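Local coordinates for ribokinase, putative (PDB 3B1N) that phosphorylates nucleosides as an ATP-dependent nucleoside kinase of the pfkB (ribokinase-like) family, at the interface of chains A and B. Sequence-based numbering; all coordinates share one arbitrary frame. Chains: chain A/B, Ribokinase, putative.

Contact 1: the interface of chains A and B. Residues chain A 193, 221-222, 224; chain B 30-31.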
loop_
_atom_site.group_PDB
_atom_site.type_symbol
_atom_site.label_atom_id
_atom_site.label_comp_id
_atom_site.label_asym_id
_atom_site.label_seq_id
_atom_site.Cartn_x
_atom_site.Cartn_y
_atom_site.Cartn_z
ATOM N N ASP A 193 -1.197 -20.088 3.801
ATOM C CA ASP A 193 -2.019 -20.804 2.803
ATOM C C ASP A 193 -1.912 -20.251 1.368
ATOM O O ASP A 193 -1.924 -21.034 0.430
ATOM C CB ASP A 193 -3.493 -20.938 3.265
ATOM C CG ASP A 193 -4.215 -19.606 3.555
ATOM O OD1 ASP A 193 -3.680 -18.474 3.370
ATOM O OD2 ASP A 193 -5.410 -19.796 3.940
ATOM N N ARG A 221 -2.886 -20.458 8.547
ATOM C CA ARG A 221 -4.167 -20.086 7.990
ATOM C C ARG A 221 -4.810 -18.956 8.767
ATOM O O ARG A 221 -6.020 -18.920 8.962
ATOM C CB ARG A 221 -5.071 -21.339 8.001
ATOM C CG ARG A 221 -4.487 -22.475 7.137
ATOM C CD ARG A 221 -5.432 -23.698 7.169
ATOM N NE ARG A 221 -4.758 -24.872 6.625
ATOM C CZ ARG A 221 -4.625 -25.162 5.318
ATOM N NH1 ARG A 221 -5.125 -24.354 4.373
ATOM N NH2 ARG A 221 -4.019 -26.312 4.965
ATOM N N GLY A 222 -3.976 -18.032 9.216
ATOM C CA GLY A 222 -4.487 -16.833 9.882
ATOM C C GLY A 222 -5.360 -17.174 11.069
ATOM O O GLY A 222 -4.969 -17.973 11.907
ATOM N N HIS A 224 -7.764 -18.977 11.311
ATOM C CA HIS A 224 -8.210 -20.354 11.373
ATOM C C HIS A 224 -7.179 -21.323 11.897
ATOM O O HIS A 224 -7.432 -22.542 11.976
ATOM C CB HIS A 224 -8.779 -20.782 10.031
ATOM C CG HIS A 224 -9.958 -19.970 9.617
ATOM N ND1 HIS A 224 -11.159 -20.005 10.304
ATOM C CD2 HIS A 224 -10.112 -19.058 8.631
ATOM C CE1 HIS A 224 -12.011 -19.173 9.732
ATOM N NE2 HIS A 224 -11.401 -18.581 8.719
ATOM N N VAL B 30 -7.328 -17.973 3.107
ATOM C CA VAL B 30 -7.640 -16.959 4.160
ATOM C C VAL B 30 -6.950 -15.627 3.834
ATOM O O VAL B 30 -7.495 -14.539 4.120
ATOM C CB VAL B 30 -7.169 -17.504 5.543
ATOM C CG1 VAL B 30 -7.315 -16.470 6.648
ATOM C CG2 VAL B 30 -7.982 -18.770 5.913
ATOM N N HIS B 31 -5.729 -15.707 3.338
ATOM C CA HIS B 31 -5.021 -14.520 2.846
ATOM C C HIS B 31 -5.447 -14.337 1.389
ATOM O O HIS B 31 -5.130 -15.211 0.543
ATOM C CB HIS B 31 -3.488 -14.702 2.953
ATOM C CG HIS B 31 -3.011 -15.043 4.330
ATOM N ND1 HIS B 31 -3.049 -16.327 4.859
ATOM C CD2 HIS B 31 -2.511 -14.244 5.304
ATOM C CE1 HIS B 31 -2.600 -16.293 6.114
ATOM N NE2 HIS B 31 -2.290 -15.032 6.411
#

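Contact 2: the interface of chains A and B. Residues chain A 22, 112-113, 194; chain B 31-34.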
loop_
_atom_site.group_PDB
_atom_site.type_symbol
_atom_site.label_atom_id
_atom_site.label_comp_id
_atom_site.label_asym_id
_atom_site.label_seq_id
_atom_site.Cartn_x
_atom_site.Cartn_y
_atom_site.Cartn_z
ATOM N N ARG A 22 -10.785 -7.287 1.492
ATOM C CA ARG A 22 -11.803 -8.110 0.878
ATOM C C ARG A 22 -13.172 -7.390 0.794
ATOM O O ARG A 22 -13.961 -7.611 -0.141
ATOM C CB ARG A 22 -11.883 -9.430 1.689
ATOM C CG ARG A 22 -12.268 -10.644 0.932
ATOM C CD ARG A 22 -12.304 -11.815 1.933
ATOM N NE ARG A 22 -11.073 -12.603 1.940
ATOM C CZ ARG A 22 -10.921 -13.739 1.269
ATOM N NH1 ARG A 22 -11.898 -14.181 0.476
ATOM N NH2 ARG A 22 -9.785 -14.417 1.353
ATOM N N ASN A 112 -3.175 -9.378 4.677
ATOM C CA ASN A 112 -2.942 -9.222 3.217
ATOM C C ASN A 112 -1.822 -8.253 2.933
ATOM O O ASN A 112 -2.086 -7.129 2.433
ATOM C CB ASN A 112 -4.250 -8.772 2.558
ATOM C CG ASN A 112 -5.285 -9.877 2.563
ATOM O OD1 ASN A 112 -4.962 -11.043 2.283
ATOM N ND2 ASN A 112 -6.543 -9.539 2.838
ATOM N N GLN A 113 -0.570 -8.644 3.198
ATOM C CA GLN A 113 0.569 -7.776 3.113
ATOM C C GLN A 113 0.950 -7.527 1.677
ATOM O O GLN A 113 1.312 -8.480 0.964
ATOM C CB GLN A 113 1.847 -8.299 3.840
ATOM C CG GLN A 113 1.665 -8.379 5.340
ATOM C CD GLN A 113 2.885 -8.907 6.049
ATOM O OE1 GLN A 113 4.017 -8.585 5.689
ATOM N NE2 GLN A 113 2.664 -9.721 7.073
ATOM N N TYR A 194 -1.740 -18.936 1.259
ATOM C CA TYR A 194 -1.577 -18.281 -0.036
ATOM C C TYR A 194 -0.247 -18.727 -0.624
ATOM O O TYR A 194 -0.181 -19.164 -1.820
ATOM C CB TYR A 194 -1.642 -16.760 0.213
ATOM C CG TYR A 194 -1.507 -15.907 -1.015
ATOM C CD1 TYR A 194 -0.270 -15.603 -1.550
ATOM C CD2 TYR A 194 -2.649 -15.445 -1.635
ATOM C CE1 TYR A 194 -0.123 -14.790 -2.704
ATOM C CE2 TYR A 194 -2.528 -14.626 -2.787
ATOM C CZ TYR A 194 -1.284 -14.345 -3.292
ATOM O OH TYR A 194 -1.140 -13.562 -4.450
ATOM N N HIS B 31 -5.729 -15.707 3.338
ATOM C CA HIS B 31 -5.021 -14.520 2.846
ATOM C C HIS B 31 -5.447 -14.337 1.389
ATOM O O HIS B 31 -5.130 -15.211 0.543
ATOM C CB HIS B 31 -3.488 -14.702 2.953
ATOM C CG HIS B 31 -3.011 -15.043 4.330
ATOM N ND1 HIS B 31 -3.049 -16.327 4.859
ATOM C CD2 HIS B 31 -2.511 -14.244 5.304
ATOM C CE1 HIS B 31 -2.600 -16.293 6.114
ATOM N NE2 HIS B 31 -2.290 -15.032 6.411
ATOM N N LEU B 32 -6.181 -13.258 1.116
ATOM C CA LEU B 32 -6.610 -12.907 -0.235
ATOM C C LEU B 32 -5.438 -12.559 -1.169
ATOM O O LEU B 32 -5.455 -12.904 -2.347
ATOM C CB LEU B 32 -7.520 -11.637 -0.125
ATOM C CG LEU B 32 -8.125 -11.187 -1.461
ATOM C CD1 LEU B 32 -9.179 -12.205 -1.927
ATOM C CD2 LEU B 32 -8.692 -9.731 -1.344
ATOM N N ILE B 33 -4.439 -11.842 -0.682
ATOM C CA ILE B 33 -3.331 -11.383 -1.512
ATOM C C ILE B 33 -2.110 -11.147 -0.655
ATOM O O ILE B 33 -2.222 -10.515 0.392
ATOM C CB ILE B 33 -3.726 -10.093 -2.364
ATOM C CG1 ILE B 33 -2.526 -9.673 -3.194
ATOM C CG2 ILE B 33 -4.246 -8.950 -1.431
ATOM C CD1 ILE B 33 -2.890 -8.661 -4.338
ATOM N N ASN B 34 -0.949 -11.617 -1.113
ATOM C CA ASN B 34 0.311 -11.275 -0.525
ATOM C C ASN B 34 1.196 -10.886 -1.691
ATOM O O ASN B 34 1.246 -11.662 -2.683
ATOM C CB ASN B 34 1.009 -12.482 0.122
ATOM C CG ASN B 34 0.460 -12.889 1.483
ATOM O OD1 ASN B 34 0.913 -13.956 1.928
ATOM N ND2 ASN B 34 -0.464 -12.141 2.123
#

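Contact 1: the interface of chains A and B
B:Val30 is the apolar centre of this patch, its CG2 methyl 3.5 Å from CD2 of the imidazole of A:His224, the two side chains meeting at a slant. Its other branch, CG1, points to the backbone of A:Arg221 and lies 3.6 Å from that residue's carbonyl O. A compact, branched valine suits the place: one methyl serves the ring while the other rests on the main chain. Around this centre the carboxylate of A:Asp193 holds the chain B backbone and a ring at once. OD2 of A:Asp193 accepts the backbone N-H of B:Val30, with N 2.8 Å away, on its syn side and somewhat out of the carboxylate plane. OD1 of A:Asp193 takes the N-H on ND1 of B:His31, 2.7 Å away and nearly straight (170° at H). The donor lies above the carboxylate plane, whereas OD1 is almost in the plane of the imidazole, and the two flat groups stand at a right angle. A chi1 of 58° sets the A:Asp193 carboxylate between its own N and carbonyl carbon, turned toward chain B. The N-terminal end of helix 193-203 may stabilise its negative charge. In the fold, A:Asp193 directly follows strand 188-192, and A:Arg221 and A:Gly222 lie just after strand 216-220. Both segments border the nucleotide pocket, and B:His31, itself a nucleotide-binding residue, comes in beside it from the other chain.

Contact 2: the interface of chains A and B
The side-chain carbonyl OD1 of A:Asn112 accepts the backbone N-H of B:Ile33, with N 3.1 Å away, a fairly straight bond (166° at H) that enters from above the amide plane. In this pfkB-family kinase the gripped segment is a loop segment of chain B, residues 31 to 34. The N of B:Leu32 is also near OD1, but its N-H points elsewhere and forms no bond to it. Asparagine fits here because its short amide offers a neutral acceptor to the main-chain N-H of B:Ile33. Its chi1 of -70° sets CG beside the backbone N, from where OD1 reaches that N-H. CB of A:Asn112 lies 4.0 Å from CG2 of B:Ile33. On one flank, CD1 of B:Leu32 sits 3.9 Å above the centre of the flat guanidinium of A:Arg22, a face able to pack against a methyl while its N-H groups stay at the rim. On the other, A:Tyr194 projects with CG anti to its backbone N (chi1 -179°), and one face of its ring lies under the B:Ile33–B:Asn34 peptide. The backbone N of B:Asn34 is 3.5 Å above that ring, toward its rim. Broad and flat, tyrosine can line an extended backbone in this way. B:Asn34 runs past it in the opposite direction, CB 3.8 Å from CD1 of A:Tyr194, while its ND2 turns back to the carbonyl O of B:Ile33 at 3.0 Å, which may steady the loop.

Contact 1 and contact 2 lie about 9 Å apart, measured between the centres of their C-alpha atoms, and B:His31 belongs to both. On chain B they form one continuous stretch, residues 30 to 34. On chain A they draw on the same helix, 193-203, whose first two residues split between them, while contact 2 adds the segments around residues 22 and 112. The loop thus runs along chain A segments that line or flank the nucleotide sites; A:Gln113 in contact 2 is also a ligand-binding residue. As the interface is two-fold, each subunit both gives and receives such a loop, which could couple dimer assembly, if biological, to nucleotide binding.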